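Uncharacterized protein (Cricetid herpesvirus 2, PDB 4ZKQ) binds chemokines as a virus-encoded decoy receptor, probably diverting them from the chemokine receptors of host cells. Local coordinates at residues S325-V329 and R341-C347; I47-C52 and A164-F168; E280-Y286 and E393-R398. The contacts are given in a common frame with arbitrary orientation. Residues are numbered along the deposited sequence.

Contact 1 of 3, residues S325-V329 and R341-C347; sequences SCAFV and RRIMSKC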
loop_
_atom_site.group_PDB
_atom_site.type_symbol
_atom_site.label_atom_id
_atom_site.label_comp_id
_atom_site.label_asym_id
_atom_site.label_seq_id
_atom_site.Cartn_x
_atom_site.Cartn_y
_atom_site.Cartn_z
ATOM N N SER A 325 7.253 -11.244 7.569
ATOM C CA SER A 325 6.853 -9.857 7.790
ATOM C C SER A 325 6.123 -9.678 9.118
ATOM O O SER A 325 5.312 -10.513 9.511
ATOM C CB SER A 325 5.956 -9.373 6.647
ATOM O OG SER A 325 5.658 -7.996 6.788
ATOM N N CYS A 326 6.435 -8.579 9.795
ATOM C CA CYS A 326 5.776 -8.192 11.032
ATOM C C CYS A 326 5.550 -6.689 10.998
ATOM O O CYS A 326 6.221 -5.975 10.246
ATOM C CB CYS A 326 6.619 -8.579 12.251
ATOM S SG CYS A 326 7.132 -10.310 12.249
ATOM N N ALA A 327 4.611 -6.210 11.806
ATOM C CA ALA A 327 4.385 -4.777 11.925
ATOM C C ALA A 327 4.061 -4.416 13.367
ATOM O O ALA A 327 3.521 -5.236 14.104
ATOM C CB ALA A 327 3.275 -4.332 10.992
ATOM N N PHE A 328 4.423 -3.196 13.755
ATOM C CA PHE A 328 4.253 -2.718 15.119
ATOM C C PHE A 328 3.690 -1.317 15.115
ATOM O O PHE A 328 4.129 -0.480 14.328
ATOM C CB PHE A 328 5.585 -2.717 15.871
ATOM C CG PHE A 328 6.304 -4.014 15.811
ATOM C CD1 PHE A 328 7.135 -4.304 14.742
ATOM C CD2 PHE A 328 6.150 -4.952 16.816
ATOM C CE1 PHE A 328 7.800 -5.505 14.678
ATOM C CE2 PHE A 328 6.816 -6.151 16.759
ATOM C CZ PHE A 328 7.644 -6.429 15.686
ATOM N N VAL A 329 2.718 -1.067 15.987
ATOM C CA VAL A 329 2.234 0.287 16.229
ATOM C C VAL A 329 2.902 0.827 17.484
ATOM O O VAL A 329 2.903 0.167 18.521
ATOM C CB VAL A 329 0.704 0.349 16.408
ATOM C CG1 VAL A 329 0.226 1.796 16.325
ATOM C CG2 VAL A 329 0.006 -0.495 15.370
ATOM N N ARG A 341 3.599 -2.113 19.872
ATOM C CA ARG A 341 2.517 -3.087 19.911
ATOM C C ARG A 341 2.546 -3.921 18.641
ATOM O O ARG A 341 2.331 -3.397 17.555
ATOM C CB ARG A 341 1.152 -2.399 20.023
ATOM C CG ARG A 341 1.100 -1.128 20.879
ATOM C CD ARG A 341 1.022 -1.461 22.336
ATOM N NE ARG A 341 0.254 -0.462 23.080
ATOM C CZ ARG A 341 0.767 0.570 23.745
ATOM N NH1 ARG A 341 2.075 0.795 23.772
ATOM N NH2 ARG A 341 -0.043 1.390 24.396
ATOM N N ARG A 342 2.801 -5.213 18.779
ATOM C CA ARG A 342 2.795 -6.123 17.646
ATOM C C ARG A 342 1.387 -6.240 17.081
ATOM O O ARG A 342 0.414 -6.337 17.833
ATOM C CB ARG A 342 3.317 -7.485 18.082
ATOM C CG ARG A 342 3.864 -8.352 16.968
ATOM C CD ARG A 342 4.386 -9.669 17.533
ATOM N NE ARG A 342 5.353 -9.458 18.610
ATOM C CZ ARG A 342 5.860 -10.424 19.370
ATOM N NH1 ARG A 342 5.495 -11.687 19.185
ATOM N NH2 ARG A 342 6.734 -10.126 20.322
ATOM N N ILE A 343 1.268 -6.222 15.758
ATOM C CA ILE A 343 -0.052 -6.231 15.143
ATOM C C ILE A 343 -0.602 -7.651 15.030
ATOM O O ILE A 343 -1.769 -7.898 15.361
ATOM C CB ILE A 343 -0.031 -5.545 13.770
ATOM C CG1 ILE A 343 0.100 -4.035 13.977
ATOM C CG2 ILE A 343 -1.306 -5.857 13.006
ATOM C CD1 ILE A 343 0.132 -3.210 12.710
ATOM N N MET A 344 0.219 -8.597 14.585
ATOM C CA MET A 344 -0.253 -9.982 14.622
ATOM C C MET A 344 0.213 -10.694 15.881
ATOM O O MET A 344 1.029 -10.166 16.637
ATOM C CB MET A 344 0.186 -10.756 13.392
ATOM C CG MET A 344 -0.698 -10.496 12.182
ATOM S SD MET A 344 -0.461 -11.641 10.802
ATOM C CE MET A 344 -2.037 -11.457 9.954
ATOM N N SER A 345 -0.310 -11.897 16.094
ATOM C CA SER A 345 -0.093 -12.639 17.338
ATOM C C SER A 345 1.391 -12.780 17.687
ATOM O O SER A 345 1.808 -12.451 18.798
ATOM C CB SER A 345 -0.739 -14.027 17.242
ATOM O OG SER A 345 -0.449 -14.803 18.385
ATOM N N LYS A 346 2.183 -13.259 16.732
ATOM C CA LYS A 346 3.581 -13.570 17.001
ATOM C C LYS A 346 4.506 -13.105 15.877
ATOM O O LYS A 346 4.168 -13.234 14.700
ATOM C CB LYS A 346 3.737 -15.075 17.212
ATOM C CG LYS A 346 3.395 -15.892 15.973
ATOM C CD LYS A 346 3.422 -17.382 16.256
ATOM C CE LYS A 346 3.068 -18.181 15.013
ATOM N NZ LYS A 346 4.005 -17.914 13.885
ATOM N N CYS A 347 5.671 -12.574 16.239
ATOM C CA CYS A 347 6.695 -12.236 15.255
ATOM C C CYS A 347 7.995 -12.909 15.647
ATOM O O CYS A 347 8.766 -12.385 16.449
ATOM C CB CYS A 347 6.895 -10.726 15.147
ATOM S SG CYS A 347 8.194 -10.258 13.977
HETATM O O HOH W 1 4.161 -11.979 11.593
HETATM O O HOH W 2 2.776 -8.224 12.768
#
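A disulfide-braced beta hairpin, formed by strands 324-330 and 341-342, brings these two segments together. Its antiparallel register is fixed by the hydrogen-bonded pair Val-329/Arg-341, with Val-329 N to Arg-341 O at 2.8 Å and Arg-341 N to Val-329 O at 2.7 Å; Phe-328 and Arg-342 form the adjacent non-hydrogen-bonded pair. One further bond, Ile-343 N to Ala-327 O at 3.0 Å, extends the pairing past the short second strand. There the backbones separate, and water 2 fills the gap, accepting from Ala-327 N at 2.9 Å and Met-344 N at 3.2 Å. Ile-343 CD1 lies 3.8 Å from both Ala-327 CB and Val-329 CG2. Beside Arg-342, the Phe-328 ring brings CE2 to 3.7 Å from Arg-342 CG, while its centroid is 5.5 Å from Cys-347 SG, an oblique sulfur-aromatic contact. The chain then loops back so that Cys-326 SG and Cys-347 SG bond at 2.0 Å with chi3 of 91°, a torsion near the unstrained value for a disulfide closing the widened end of a beta hairpin.

Contact 2 of 3, residues I47-C52 and A164-F168; sequences IITQTC and ALIHF
Residues 47-51 form the last turn of helix 44-51, and Cys-52 is the first residue to leave helical angles (phi/psi -97/138°). Residues 164-168 have regular beta conformation (phi -93 to -135°, psi 111 to 134°) within strand 161-169. The short axes run nearly parallel, crossing at 15° with a closest approach of 10.5 Å, a spacing bridged entirely by side chains and the helix C-terminal carbonyl. Leu-165 and His-167, two apart on the strand, both project toward the helix. Leu-165 (chi1 t, chi2 p) packs against both isoleucines: CD2 lies 3.8 Å from Ile-47 CG2, and CD1 3.9 Å from Ile-48 CG1. Both isoleucines have the m,t rotamer, which carries the end of Ile-48 nearer the strand than its sideways CA-to-CB bond implies. This is a helix laid on one face of a beta-sheet in the N-terminal part of the chain, the alternate residues Ala-164, Ile-166 and Phe-168 turning to the other face. His-167 (chi1 t, chi2 -75°) sends its ring to the end of the helix, where NE2 donates to Thr-51 O at 3.0 Å, with the oxygen near the ring plane. Thr-51 chi1 is p, allowing OG1 to donate back to Ile-47 O at 2.8 Å while lying 3.2 Å from His-167 CD2. Cys-52, with chi1 m, places SG 3.7 Å from the same His-167 CD2 and 4.8 Å from the ring centroid, obliquely. That sulfur is disulfide-bonded to Cys-177 on strand 175-181, which neighbours strand 161-169 in the sheet.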
loop_
_atom_site.group_PDB
_atom_site.type_symbol
_atom_site.label_atom_id
_atom_site.label_comp_id
_atom_site.label_asym_id
_atom_site.label_seq_id
_atom_site.Cartn_x
_atom_site.Cartn_y
_atom_site.Cartn_z
ATOM N N ILE A 47 -15.222 0.988 9.557
ATOM C CA ILE A 47 -14.235 0.052 9.025
ATOM C C ILE A 47 -12.838 0.593 9.294
ATOM O O ILE A 47 -11.955 -0.134 9.748
ATOM C CB ILE A 47 -14.398 -0.180 7.510
ATOM C CG1 ILE A 47 -15.743 -0.841 7.206
ATOM C CG2 ILE A 47 -13.250 -1.042 6.967
ATOM C CD1 ILE A 47 -16.093 -0.882 5.724
ATOM N N ILE A 48 -12.633 1.872 8.996
ATOM C CA ILE A 48 -11.320 2.470 9.189
ATOM C C ILE A 48 -10.944 2.457 10.677
ATOM O O ILE A 48 -9.846 2.029 11.056
ATOM C CB ILE A 48 -11.276 3.911 8.648
ATOM C CG1 ILE A 48 -11.434 3.884 7.123
ATOM C CG2 ILE A 48 -9.963 4.597 9.044
ATOM C CD1 ILE A 48 -11.734 5.216 6.515
ATOM N N THR A 49 -11.866 2.921 11.514
ATOM C CA THR A 49 -11.660 2.931 12.964
ATOM C C THR A 49 -11.243 1.572 13.501
ATOM O O THR A 49 -10.363 1.471 14.353
ATOM C CB THR A 49 -12.943 3.369 13.698
ATOM O OG1 THR A 49 -13.146 4.765 13.478
ATOM C CG2 THR A 49 -12.856 3.101 15.209
ATOM N N GLN A 50 -11.878 0.520 13.007
ATOM C CA GLN A 50 -11.658 -0.796 13.584
ATOM C C GLN A 50 -10.464 -1.562 13.005
ATOM O O GLN A 50 -9.868 -2.357 13.723
ATOM C CB GLN A 50 -12.918 -1.645 13.427
ATOM C CG GLN A 50 -14.094 -1.134 14.256
ATOM C CD GLN A 50 -15.340 -1.988 14.088
ATOM O OE1 GLN A 50 -15.269 -3.134 13.650
ATOM N NE2 GLN A 50 -16.494 -1.420 14.424
ATOM N N THR A 51 -10.112 -1.338 11.735
ATOM C CA THR A 51 -9.175 -2.247 11.049
ATOM C C THR A 51 -7.971 -1.596 10.355
ATOM O O THR A 51 -7.092 -2.309 9.869
ATOM C CB THR A 51 -9.924 -3.095 9.991
ATOM O OG1 THR A 51 -10.379 -2.262 8.916
ATOM C CG2 THR A 51 -11.119 -3.807 10.634
ATOM N N CYS A 52 -7.914 -0.268 10.317
ATOM C CA CYS A 52 -6.790 0.430 9.691
ATOM C C CYS A 52 -5.730 0.864 10.697
ATOM O O CYS A 52 -6.057 1.369 11.764
ATOM C CB CYS A 52 -7.300 1.656 8.928
ATOM S SG CYS A 52 -8.299 1.262 7.455
ATOM N N ALA A 164 -13.985 6.098 -2.339
ATOM C CA ALA A 164 -13.616 4.695 -2.307
ATOM C C ALA A 164 -12.514 4.450 -1.285
ATOM O O ALA A 164 -11.454 5.081 -1.312
ATOM C CB ALA A 164 -13.182 4.232 -3.681
ATOM N N LEU A 165 -12.803 3.528 -0.381
ATOM C CA LEU A 165 -11.836 3.014 0.573
ATOM C C LEU A 165 -11.180 1.765 0.027
ATOM O O LEU A 165 -11.866 0.877 -0.476
ATOM C CB LEU A 165 -12.527 2.691 1.904
ATOM C CG LEU A 165 -11.712 1.901 2.933
ATOM C CD1 LEU A 165 -10.570 2.742 3.487
ATOM C CD2 LEU A 165 -12.611 1.385 4.049
ATOM N N ILE A 166 -9.857 1.698 0.131
ATOM C CA ILE A 166 -9.150 0.443 -0.045
ATOM C C ILE A 166 -8.462 0.097 1.265
ATOM O O ILE A 166 -7.683 0.879 1.806
ATOM C CB ILE A 166 -8.134 0.502 -1.190
ATOM C CG1 ILE A 166 -8.876 0.688 -2.521
ATOM C CG2 ILE A 166 -7.290 -0.774 -1.223
ATOM C CD1 ILE A 166 -7.992 0.980 -3.685
ATOM N N HIS A 167 -8.800 -1.075 1.778
ATOM C CA HIS A 167 -8.135 -1.642 2.929
ATOM C C HIS A 167 -7.221 -2.725 2.400
ATOM O O HIS A 167 -7.700 -3.677 1.793
ATOM C CB HIS A 167 -9.143 -2.219 3.929
ATOM C CG HIS A 167 -8.510 -2.802 5.143
ATOM N ND1 HIS A 167 -7.861 -4.028 5.130
ATOM C CD2 HIS A 167 -8.388 -2.334 6.404
ATOM C CE1 HIS A 167 -7.384 -4.280 6.332
ATOM N NE2 HIS A 167 -7.691 -3.267 7.128
ATOM N N PHE A 168 -5.915 -2.557 2.583
ATOM C CA PHE A 168 -4.939 -3.574 2.192
ATOM C C PHE A 168 -4.343 -4.228 3.432
ATOM O O PHE A 168 -3.621 -3.586 4.206
ATOM C CB PHE A 168 -3.836 -2.953 1.332
ATOM C CG PHE A 168 -2.890 -3.958 0.721
ATOM C CD1 PHE A 168 -3.248 -4.670 -0.412
ATOM C CD2 PHE A 168 -1.640 -4.172 1.266
ATOM C CE1 PHE A 168 -2.374 -5.593 -0.978
ATOM C CE2 PHE A 168 -0.766 -5.090 0.706
ATOM C CZ PHE A 168 -1.134 -5.800 -0.414
#

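Contact 3 of 3, residues E280-Y286 and E393-R398; sequences EVTPGRY and EYYLDR
Segment 393-398 begins as the end of strand 388-395 and passes into a loop; segment 280-286 is mostly loop, becoming strand only at 285-286. Their end-to-end directions differ by 60°, and the closest register is Val-281 with Tyr-395, CA to CA 5.0 Å. Glu-393 (chi1 m, chi2 t) turns its carboxylate to Tyr-395, whose OH donates to Glu-393 OE1 at 2.5 Å. Tyr-394, with chi1 m, brings CD1 to 3.8 Å from Thr-282 CG2, and its ring meets Tyr-293 of strand 290-296. Tyr-395 (chi1 m, -47°) is the central residue. Its N donates to Thr-282 OG1 at 2.8 Å and its O accepts from Thr-282 N at 3.0 Å, so the threonine hydroxyl (chi1 -49°) stands where a backbone carbonyl would complete a beta pair. Water 3 extends this link, donating to Tyr-395 O at 2.9 Å and Thr-282 O at 2.5 Å. The arrangement joins two sheets of the C-terminal half in the manner of a beta-sandwich: strand 388-395 belongs to a large mixed sheet, strand 285-286 to the edge of a four-stranded antiparallel one. Leu-396 points away, touching Tyr-293 and Val-365 of the four-stranded sheet. Asp-397 (chi1 p) comes back toward the first segment: OD2 lies 3.4 Å from Val-281 CG1, and OD1 is 3.2 Å from OH of Tyr-286 (chi1 m, -62°). Arg-398 (chi1 m, chi2 m, chi3 t) folds so that NH1 makes a salt bridge to Asp-397 OD1 at 3.1 Å, while Tyr-286 CD2 lies over one face of its guanidinium, 3.3 Å from NH2.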
loop_
_atom_site.group_PDB
_atom_site.type_symbol
_atom_site.label_atom_id
_atom_site.label_comp_id
_atom_site.label_asym_id
_atom_site.label_seq_id
_atom_site.Cartn_x
_atom_site.Cartn_y
_atom_site.Cartn_z
ATOM N N GLU A 280 28.437 -4.554 1.466
ATOM C CA GLU A 280 27.738 -5.737 0.983
ATOM C C GLU A 280 27.118 -6.515 2.133
ATOM O O GLU A 280 26.183 -7.289 1.941
ATOM C CB GLU A 280 28.693 -6.635 0.191
ATOM C CG GLU A 280 29.142 -6.033 -1.130
ATOM C CD GLU A 280 28.023 -5.937 -2.148
ATOM O OE1 GLU A 280 27.119 -6.802 -2.136
ATOM O OE2 GLU A 280 28.047 -4.991 -2.964
ATOM N N VAL A 281 27.658 -6.307 3.328
ATOM C CA VAL A 281 27.079 -6.856 4.540
ATOM C C VAL A 281 26.943 -5.712 5.512
ATOM O O VAL A 281 27.911 -5.011 5.802
ATOM C CB VAL A 281 27.932 -7.973 5.136
ATOM C CG1 VAL A 281 27.296 -8.506 6.414
ATOM C CG2 VAL A 281 28.083 -9.073 4.126
ATOM N N THR A 282 25.730 -5.498 5.997
ATOM C CA THR A 282 25.468 -4.332 6.812
ATOM C C THR A 282 26.056 -4.568 8.201
ATOM O O THR A 282 25.873 -5.643 8.768
ATOM C CB THR A 282 23.966 -4.039 6.896
ATOM O OG1 THR A 282 23.407 -4.049 5.573
ATOM C CG2 THR A 282 23.724 -2.686 7.539
ATOM N N PRO A 283 26.780 -3.574 8.748
ATOM C CA PRO A 283 27.353 -3.727 10.091
ATOM C C PRO A 283 26.308 -3.973 11.173
ATOM O O PRO A 283 25.292 -3.281 11.230
ATOM C CB PRO A 283 28.054 -2.388 10.328
ATOM C CG PRO A 283 28.336 -1.858 8.983
ATOM C CD PRO A 283 27.191 -2.305 8.123
ATOM N N GLY A 284 26.572 -4.952 12.028
ATOM C CA GLY A 284 25.688 -5.261 13.134
ATOM C C GLY A 284 26.434 -6.089 14.158
ATOM O O GLY A 284 27.582 -6.463 13.933
ATOM N N ARG A 285 25.785 -6.368 15.284
ATOM C CA ARG A 285 26.381 -7.209 16.314
ATOM C C ARG A 285 25.835 -8.625 16.208
ATOM O O ARG A 285 24.626 -8.840 16.290
ATOM C CB ARG A 285 26.112 -6.634 17.703
ATOM C CG ARG A 285 27.112 -7.088 18.756
ATOM C CD ARG A 285 26.833 -6.456 20.107
ATOM N NE ARG A 285 25.646 -7.022 20.739
ATOM C CZ ARG A 285 25.145 -6.607 21.898
ATOM N NH1 ARG A 285 25.724 -5.614 22.561
ATOM N NH2 ARG A 285 24.060 -7.185 22.395
ATOM N N TYR A 286 26.734 -9.587 16.022
ATOM C CA TYR A 286 26.349 -10.988 15.901
ATOM C C TYR A 286 26.431 -11.695 17.250
ATOM O O TYR A 286 27.413 -11.552 17.977
ATOM C CB TYR A 286 27.239 -11.697 14.878
ATOM C CG TYR A 286 27.126 -11.129 13.480
ATOM C CD1 TYR A 286 27.727 -9.920 13.149
ATOM C CD2 TYR A 286 26.419 -11.799 12.491
ATOM C CE1 TYR A 286 27.624 -9.395 11.873
ATOM C CE2 TYR A 286 26.312 -11.282 11.212
ATOM C CZ TYR A 286 26.916 -10.082 10.909
ATOM O OH TYR A 286 26.810 -9.568 9.639
ATOM N N GLU A 393 17.570 -0.663 4.783
ATOM C CA GLU A 393 17.871 -1.964 4.209
ATOM C C GLU A 393 19.020 -2.593 4.977
ATOM O O GLU A 393 19.974 -1.906 5.357
ATOM C CB GLU A 393 18.222 -1.835 2.720
ATOM C CG GLU A 393 17.055 -1.382 1.853
ATOM C CD GLU A 393 17.409 -1.241 0.382
ATOM O OE1 GLU A 393 18.416 -1.833 -0.064
ATOM O OE2 GLU A 393 16.670 -0.532 -0.331
ATOM N N TYR A 394 18.912 -3.899 5.206
ATOM C CA TYR A 394 19.957 -4.669 5.862
ATOM C C TYR A 394 20.309 -5.871 5.005
ATOM O O TYR A 394 19.427 -6.622 4.574
ATOM C CB TYR A 394 19.521 -5.114 7.258
ATOM C CG TYR A 394 19.272 -3.964 8.202
ATOM C CD1 TYR A 394 20.300 -3.452 8.975
ATOM C CD2 TYR A 394 18.011 -3.391 8.321
ATOM C CE1 TYR A 394 20.092 -2.411 9.834
ATOM C CE2 TYR A 394 17.790 -2.339 9.185
ATOM C CZ TYR A 394 18.843 -1.853 9.941
ATOM O OH TYR A 394 18.673 -0.807 10.810
ATOM N N TYR A 395 21.603 -6.025 4.740
ATOM C CA TYR A 395 22.121 -7.128 3.940
ATOM C C TYR A 395 22.817 -8.098 4.880
ATOM O O TYR A 395 23.806 -7.754 5.534
ATOM C CB TYR A 395 23.072 -6.615 2.855
ATOM C CG TYR A 395 22.514 -5.427 2.110
ATOM C CD1 TYR A 395 21.242 -5.471 1.558
ATOM C CD2 TYR A 395 23.238 -4.252 1.986
ATOM C CE1 TYR A 395 20.716 -4.388 0.893
ATOM C CE2 TYR A 395 22.719 -3.158 1.320
ATOM C CZ TYR A 395 21.454 -3.233 0.776
ATOM O OH TYR A 395 20.924 -2.152 0.111
ATOM N N LEU A 396 22.260 -9.300 4.965
ATOM C CA LEU A 396 22.729 -10.317 5.895
ATOM C C LEU A 396 23.691 -11.287 5.222
ATOM O O LEU A 396 23.629 -11.489 4.010
ATOM C CB LEU A 396 21.543 -11.103 6.465
ATOM C CG LEU A 396 20.704 -10.480 7.579
ATOM C CD1 LEU A 396 20.037 -9.199 7.129
ATOM C CD2 LEU A 396 19.661 -11.485 8.055
ATOM N N ASP A 397 24.574 -11.882 6.016
ATOM C CA ASP A 397 25.372 -13.021 5.568
ATOM C C ASP A 397 25.022 -14.242 6.418
ATOM O O ASP A 397 25.748 -15.234 6.436
ATOM C CB ASP A 397 26.871 -12.713 5.634
ATOM C CG ASP A 397 27.299 -12.147 6.977
ATOM O OD1 ASP A 397 26.509 -12.215 7.942
ATOM O OD2 ASP A 397 28.436 -11.637 7.065
ATOM N N ARG A 398 23.900 -14.144 7.126
ATOM C CA ARG A 398 23.302 -15.272 7.828
ATOM C C ARG A 398 21.998 -15.618 7.131
ATOM O O ARG A 398 21.407 -14.769 6.462
ATOM C CB ARG A 398 23.040 -14.937 9.296
ATOM C CG ARG A 398 24.264 -14.506 10.077
ATOM C CD ARG A 398 25.192 -15.673 10.350
ATOM N NE ARG A 398 26.234 -15.322 11.313
ATOM C CZ ARG A 398 27.402 -14.767 10.999
ATOM N NH1 ARG A 398 27.705 -14.495 9.734
ATOM N NH2 ARG A 398 28.278 -14.488 11.955
HETATM O O HOH W 3 24.413 -7.684 8.355
#

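Overall arrangement
From the N terminus, contact 2 is the first to open and close, holding helix 44-51 to strand 161-169 across the 111 residues between its segments. Contact 3 opens later, at 280-286, and closes only at 393-398, near the C terminus. Contact 1, a local hairpin closed by its own disulfide, is nested inside that long loop, and both contacts reach the same large mixed sheet; contact 2 precedes them in series. No two contacts touch; contacts 2 and 3, with centres about 36 Å apart, flank the chain's centre. Ser-325 and Ala-327 of contact 1 touch Ser-172, in the loop after strand 161-169, so this hairpin adjoins the N-terminal half.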